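Long-range contacts in selenium-binding protein (Sulfolobus tokodaii, PDB 2ECE), which is a beta-propeller protein of unknown function that may bind selenium: residues F76-S82 / E94-V100; G89-I93 / D170-F174. All coordinates share one frame; numbering follows the deposited sequence.

Contact 1: F76-S82 / E94-V100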
loop_
_atom_site.group_PDB
_atom_site.type_symbol
_atom_site.label_atom_id
_atom_site.label_comp_id
_atom_site.label_asym_id
_atom_site.label_seq_id
_atom_site.Cartn_x
_atom_site.Cartn_y
_atom_site.Cartn_z
ATOM N N PHE A 76 -2.576 -0.742 6.678
ATOM C CA PHE A 76 -3.654 -1.221 7.543
ATOM C C PHE A 76 -4.936 -1.385 6.732
ATOM O O PHE A 76 -5.012 -0.952 5.584
ATOM C CB PHE A 76 -3.891 -0.293 8.755
ATOM C CG PHE A 76 -4.419 1.078 8.410
ATOM C CD1 PHE A 76 -3.586 2.041 7.853
ATOM C CD2 PHE A 76 -5.749 1.409 8.669
ATOM C CE1 PHE A 76 -4.066 3.321 7.555
ATOM C CE2 PHE A 76 -6.247 2.689 8.374
ATOM C CZ PHE A 76 -5.400 3.644 7.816
ATOM N N GLY A 77 -5.942 -2.020 7.316
ATOM C CA GLY A 77 -7.178 -2.220 6.584
ATOM C C GLY A 77 -8.377 -2.448 7.476
ATOM O O GLY A 77 -8.269 -2.382 8.696
ATOM N N TRP A 78 -9.524 -2.708 6.859
ATOM C CA TRP A 78 -10.761 -2.948 7.597
ATOM C C TRP A 78 -10.965 -4.412 7.940
ATOM O O TRP A 78 -10.432 -5.293 7.270
ATOM C CB TRP A 78 -11.964 -2.485 6.777
ATOM C CG TRP A 78 -11.957 -1.031 6.454
ATOM C CD1 TRP A 78 -11.527 -0.448 5.299
ATOM C CD2 TRP A 78 -12.456 0.023 7.278
ATOM N NE1 TRP A 78 -11.737 0.907 5.350
ATOM C CE2 TRP A 78 -12.308 1.224 6.554
ATOM C CE3 TRP A 78 -13.018 0.068 8.562
ATOM C CZ2 TRP A 78 -12.704 2.464 7.070
ATOM C CZ3 TRP A 78 -13.414 1.305 9.075
ATOM C CH2 TRP A 78 -13.254 2.483 8.326
ATOM N N ASN A 79 -11.759 -4.664 8.979
ATOM C CA ASN A 79 -12.063 -6.027 9.398
ATOM C C ASN A 79 -12.948 -6.693 8.342
ATOM O O ASN A 79 -12.843 -7.891 8.093
ATOM C CB ASN A 79 -12.796 -6.024 10.748
ATOM C CG ASN A 79 -14.173 -5.386 10.658
ATOM O OD1 ASN A 79 -14.297 -4.204 10.344
ATOM N ND2 ASN A 79 -15.214 -6.171 10.931
ATOM N N ALA A 80 -13.825 -5.908 7.723
ATOM C CA ALA A 80 -14.728 -6.433 6.705
ATOM C C ALA A 80 -15.010 -5.387 5.641
ATOM O O ALA A 80 -14.953 -4.183 5.900
ATOM C CB ALA A 80 -16.047 -6.893 7.346
ATOM N N CYS A 81 -15.320 -5.854 4.439
ATOM C CA CYS A 81 -15.604 -4.943 3.352
ATOM C C CYS A 81 -16.530 -5.554 2.301
ATOM O O CYS A 81 -17.221 -6.529 2.581
ATOM C CB CYS A 81 -14.290 -4.465 2.738
ATOM S SG CYS A 81 -13.124 -5.743 2.165
ATOM N N SER A 82 -16.545 -4.987 1.096
ATOM C CA SER A 82 -17.428 -5.474 0.034
ATOM C C SER A 82 -17.358 -6.978 -0.240
ATOM O O SER A 82 -18.328 -7.576 -0.718
ATOM C CB SER A 82 -17.164 -4.699 -1.261
ATOM O OG SER A 82 -17.515 -3.333 -1.099
ATOM N N GLU A 94 -19.451 -6.304 9.790
ATOM C CA GLU A 94 -19.662 -4.969 9.253
ATOM C C GLU A 94 -18.331 -4.234 9.154
ATOM O O GLU A 94 -17.387 -4.574 9.863
ATOM C CB GLU A 94 -20.632 -4.195 10.161
ATOM C CG GLU A 94 -20.163 -4.047 11.607
ATOM C CD GLU A 94 -21.199 -3.382 12.511
ATOM O OE1 GLU A 94 -22.070 -2.651 11.991
ATOM O OE2 GLU A 94 -21.133 -3.579 13.742
ATOM N N ARG A 95 -18.246 -3.249 8.261
ATOM C CA ARG A 95 -17.017 -2.470 8.121
ATOM C C ARG A 95 -16.990 -1.597 9.365
ATOM O O ARG A 95 -17.558 -0.500 9.383
ATOM C CB ARG A 95 -17.066 -1.585 6.876
ATOM C CG ARG A 95 -15.746 -0.908 6.551
ATOM C CD ARG A 95 -15.945 0.240 5.578
ATOM N NE ARG A 95 -16.502 -0.169 4.290
ATOM C CZ ARG A 95 -15.794 -0.672 3.282
ATOM N NH1 ARG A 95 -14.481 -0.844 3.397
ATOM N NH2 ARG A 95 -16.401 -0.985 2.144
ATOM N N ARG A 96 -16.319 -2.080 10.403
ATOM C CA ARG A 96 -16.295 -1.359 11.661
ATOM C C ARG A 96 -14.926 -1.119 12.280
ATOM O O ARG A 96 -14.672 -0.051 12.838
ATOM C CB ARG A 96 -17.177 -2.109 12.662
ATOM C CG ARG A 96 -17.138 -1.559 14.057
ATOM C CD ARG A 96 -18.211 -2.185 14.916
ATOM N NE ARG A 96 -18.225 -1.555 16.230
ATOM C CZ ARG A 96 -19.121 -1.808 17.174
ATOM N NH1 ARG A 96 -20.091 -2.688 16.957
ATOM N NH2 ARG A 96 -19.052 -1.167 18.334
ATOM N N PHE A 97 -14.041 -2.102 12.174
ATOM C CA PHE A 97 -12.729 -1.974 12.787
ATOM C C PHE A 97 -11.550 -1.808 11.853
ATOM O O PHE A 97 -11.474 -2.452 10.804
ATOM C CB PHE A 97 -12.453 -3.193 13.667
ATOM C CG PHE A 97 -13.573 -3.533 14.604
ATOM C CD1 PHE A 97 -14.598 -4.382 14.205
ATOM C CD2 PHE A 97 -13.596 -3.008 15.892
ATOM C CE1 PHE A 97 -15.634 -4.707 15.079
ATOM C CE2 PHE A 97 -14.626 -3.324 16.775
ATOM C CZ PHE A 97 -15.647 -4.177 16.365
ATOM N N LEU A 98 -10.626 -0.940 12.244
ATOM C CA LEU A 98 -9.403 -0.762 11.481
ATOM C C LEU A 98 -8.469 -1.796 12.105
ATOM O O LEU A 98 -8.359 -1.878 13.334
ATOM C CB LEU A 98 -8.817 0.643 11.671
ATOM C CG LEU A 98 -9.602 1.827 11.090
ATOM C CD1 LEU A 98 -8.864 3.130 11.416
ATOM C CD2 LEU A 98 -9.747 1.660 9.579
ATOM N N ILE A 99 -7.830 -2.597 11.257
ATOM C CA ILE A 99 -6.887 -3.630 11.678
ATOM C C ILE A 99 -5.530 -2.994 11.376
ATOM O O ILE A 99 -5.138 -2.883 10.212
ATOM C CB ILE A 99 -7.081 -4.911 10.831
ATOM C CG1 ILE A 99 -8.553 -5.328 10.853
ATOM C CG2 ILE A 99 -6.222 -6.044 11.365
ATOM C CD1 ILE A 99 -9.076 -5.654 12.236
ATOM N N VAL A 100 -4.827 -2.572 12.430
ATOM C CA VAL A 100 -3.549 -1.874 12.303
ATOM C C VAL A 100 -2.351 -2.630 12.867
ATOM O O VAL A 100 -2.163 -2.693 14.079
ATOM C CB VAL A 100 -3.636 -0.502 13.011
ATOM C CG1 VAL A 100 -2.350 0.296 12.787
ATOM C CG2 VAL A 100 -4.859 0.258 12.498
#

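Contact 2: G89-I93 / D170-F174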
loop_
_atom_site.group_PDB
_atom_site.type_symbol
_atom_site.label_atom_id
_atom_site.label_comp_id
_atom_site.label_asym_id
_atom_site.label_seq_id
_atom_site.Cartn_x
_atom_site.Cartn_y
_atom_site.Cartn_z
ATOM N N GLY A 89 -19.299 -15.188 1.740
ATOM C CA GLY A 89 -19.134 -14.135 2.727
ATOM C C GLY A 89 -19.783 -14.485 4.052
ATOM O O GLY A 89 -20.943 -14.901 4.089
ATOM N N LYS A 90 -19.045 -14.318 5.144
ATOM C CA LYS A 90 -19.574 -14.639 6.465
ATOM C C LYS A 90 -20.682 -13.702 6.918
ATOM O O LYS A 90 -20.739 -12.539 6.512
ATOM C CB LYS A 90 -18.455 -14.667 7.505
ATOM C CG LYS A 90 -17.646 -15.948 7.461
ATOM C CD LYS A 90 -16.868 -16.144 8.751
ATOM C CE LYS A 90 -16.370 -17.577 8.900
ATOM N NZ LYS A 90 -15.365 -17.963 7.876
ATOM N N PRO A 91 -21.579 -14.204 7.781
ATOM C CA PRO A 91 -22.706 -13.431 8.300
ATOM C C PRO A 91 -22.411 -12.503 9.472
ATOM O O PRO A 91 -21.537 -12.760 10.303
ATOM C CB PRO A 91 -23.700 -14.518 8.676
ATOM C CG PRO A 91 -22.795 -15.545 9.280
ATOM C CD PRO A 91 -21.638 -15.594 8.278
ATOM N N ASN A 92 -23.170 -11.416 9.512
ATOM C CA ASN A 92 -23.092 -10.414 10.564
ATOM C C ASN A 92 -21.765 -9.706 10.798
ATOM O O ASN A 92 -21.420 -9.404 11.940
ATOM C CB ASN A 92 -23.585 -11.015 11.883
ATOM C CG ASN A 92 -24.988 -11.577 11.773
ATOM O OD1 ASN A 92 -25.885 -10.926 11.233
ATOM N ND2 ASN A 92 -25.188 -12.788 12.282
ATOM N N ILE A 93 -21.005 -9.454 9.738
ATOM C CA ILE A 93 -19.766 -8.710 9.905
ATOM C C ILE A 93 -20.039 -7.363 9.253
ATOM O O ILE A 93 -20.801 -7.281 8.295
ATOM C CB ILE A 93 -18.547 -9.397 9.236
ATOM C CG1 ILE A 93 -18.829 -9.698 7.764
ATOM C CG2 ILE A 93 -18.186 -10.656 10.002
ATOM C CD1 ILE A 93 -17.634 -10.299 7.032
ATOM N N ASP A 170 -9.300 -14.360 12.826
ATOM C CA ASP A 170 -10.705 -14.722 12.874
ATOM C C ASP A 170 -11.585 -13.473 12.757
ATOM O O ASP A 170 -11.325 -12.466 13.418
ATOM C CB ASP A 170 -10.989 -15.427 14.193
ATOM C CG ASP A 170 -12.371 -15.998 14.245
ATOM O OD1 ASP A 170 -12.543 -17.167 13.835
ATOM O OD2 ASP A 170 -13.287 -15.269 14.680
ATOM N N HIS A 171 -12.626 -13.547 11.928
ATOM C CA HIS A 171 -13.544 -12.420 11.717
ATOM C C HIS A 171 -14.289 -11.958 12.965
ATOM O O HIS A 171 -14.724 -10.805 13.040
ATOM C CB HIS A 171 -14.606 -12.773 10.672
ATOM C CG HIS A 171 -14.309 -12.265 9.297
ATOM N ND1 HIS A 171 -13.907 -10.970 9.052
ATOM C CD2 HIS A 171 -14.411 -12.864 8.088
ATOM C CE1 HIS A 171 -13.773 -10.793 7.748
ATOM N NE2 HIS A 171 -14.073 -11.928 7.141
ATOM N N TYR A 172 -14.445 -12.852 13.937
ATOM C CA TYR A 172 -15.192 -12.521 15.144
ATOM C C TYR A 172 -14.374 -12.184 16.379
ATOM O O TYR A 172 -14.665 -11.206 17.066
ATOM C CB TYR A 172 -16.167 -13.658 15.451
ATOM C CG TYR A 172 -17.082 -13.952 14.288
ATOM C CD1 TYR A 172 -16.889 -15.075 13.485
ATOM C CD2 TYR A 172 -18.116 -13.075 13.957
ATOM C CE1 TYR A 172 -17.706 -15.321 12.380
ATOM C CE2 TYR A 172 -18.934 -13.306 12.856
ATOM C CZ TYR A 172 -18.727 -14.430 12.071
ATOM O OH TYR A 172 -19.547 -14.660 10.989
ATOM N N SER A 173 -13.344 -12.975 16.657
ATOM C CA SER A 173 -12.512 -12.734 17.828
ATOM C C SER A 173 -11.309 -11.870 17.491
ATOM O O SER A 173 -10.710 -11.253 18.375
ATOM C CB SER A 173 -12.033 -14.062 18.409
ATOM O OG SER A 173 -11.199 -14.740 17.484
ATOM N N PHE A 174 -10.968 -11.828 16.205
ATOM C CA PHE A 174 -9.822 -11.065 15.728
ATOM C C PHE A 174 -8.536 -11.721 16.212
ATOM O O PHE A 174 -7.465 -11.124 16.144
ATOM C CB PHE A 174 -9.876 -9.617 16.229
ATOM C CG PHE A 174 -11.057 -8.842 15.718
ATOM C CD1 PHE A 174 -11.918 -8.201 16.599
ATOM C CD2 PHE A 174 -11.317 -8.766 14.353
ATOM C CE1 PHE A 174 -13.025 -7.497 16.128
ATOM C CE2 PHE A 174 -12.419 -8.066 13.873
ATOM C CZ PHE A 174 -13.273 -7.432 14.761
#

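Contact 1: F76-S82 / E94-V100
The indole of Trp78 is filled on both faces by side chains of 94-100: the CG methylene of Arg95 lies 3.8 Å from the centroid of the six-membered ring, and on the opposite face Leu98 CD2 sits 3.6 Å from that centroid, only 6° off the normal. Beyond CG the arginine chain bends at chi3 (-61°), which brings its guanidinium over the five-membered ring as a cation-pi partner, the two planes nearly perpendicular and Trp78 CD1 at the guanidinium edge. Leu98 CD2 also lies at the edge of the Phe76 ring, 3.8 Å from Phe76 CE2. Asn79 CG, in turn, approaches the edge of the Phe97 ring.

Strands 77-78 and 97-101 are antiparallel neighbours in one four-stranded propeller blade, with Gly77 and Ile99 a hydrogen-bonded pair and Trp78 and Leu98 a non-hydrogen-bonded one. Past the strand, Asn79 N bonds Phe97 O and the side-chain amide then takes over. Asn79 OD1 accepts Arg96 N on a lone pair (2.9 Å). Phe97 N reaches Asn79 OD1 from above the carbonyl plane (2.8 Å). Asn79 ND2 donates to Glu94 O (2.9 Å). With three bonds the amide can hardly rotate, and it fastens the irregular lead-in to strand 97-101. Arg95 also forms a salt bridge with Asp457, so the buried cation probably has its charge balanced while its aliphatic part packs on tryptophan.

Contact 2: G89-I93 / D170-F174
Tyr172 reaches across to the loop 89-93 with its hydroxyl, Tyr172 OH donating to Pro91 O at 2.8 Å. The bond falls in the carbonyl plane, on a lone pair, and the acceptor lies at the edge of the phenol ring. Tyr172 OH also touches Pro91 CD at 3.5 Å and Lys90 CB at 3.7 Å. Farther back along the ring, Lys90 CD approaches Tyr172 CE1, and Ile93 CG2 touches Tyr172 CE2 at 4.0 Å.

The two branches of Ile93 serve different rings. With CG1 placed between the backbone N and the carbonyl carbon (chi1 54°), Ile93 CD1 comes over one face of the His171 imidazole, 4.0 Å from its centroid and 16° off the normal, a CH-pi contact. Lys90 CD stands at the edge of that imidazole.

A second shell sets these groups in place. Asp170 OD2 accepts Tyr172 N at 2.8 Å and Ser173 N at 3.0 Å from opposite faces of the carboxylate, the first of these bonds closing an Asx turn that shapes the loop carrying both rings. His171 NE2 is bonded to Gly146 O, and Lys90 NZ to Asp148 O, so both polar ends are held by the loop between strands 140-145 and 150-154. This surface contact, between the loop joining strands 77-78 and 97-101 of one propeller blade and the turn between strands 165-169 and 176-179 of the next, therefore rests on a single directional bond supported by apolar packing, and the lysine contributes through its methylenes while its ammonium is engaged with a carbonyl.

Overall arrangement
Contacts 1 and 2 have centres about 11 Å apart, and their segments alternate along the chain: 76-82, 89-93, 94-100, then 170-174. Contact 1 joins the first two strands of one four-stranded antiparallel blade of the beta propeller, whereas contact 2, nearer the surface, ties the excursion between those strands to a turn of the next blade, between strands 165-169 and 176-179. They meet directly where the Phe97 and Phe174 rings pack edge-to-face and where Ala80 CB touches Ile93 CD1. The disulfide Cys81–Cys145 also links the two blades. Neighbouring blades are thus joined by side-chain packing, a loop contact and a disulfide.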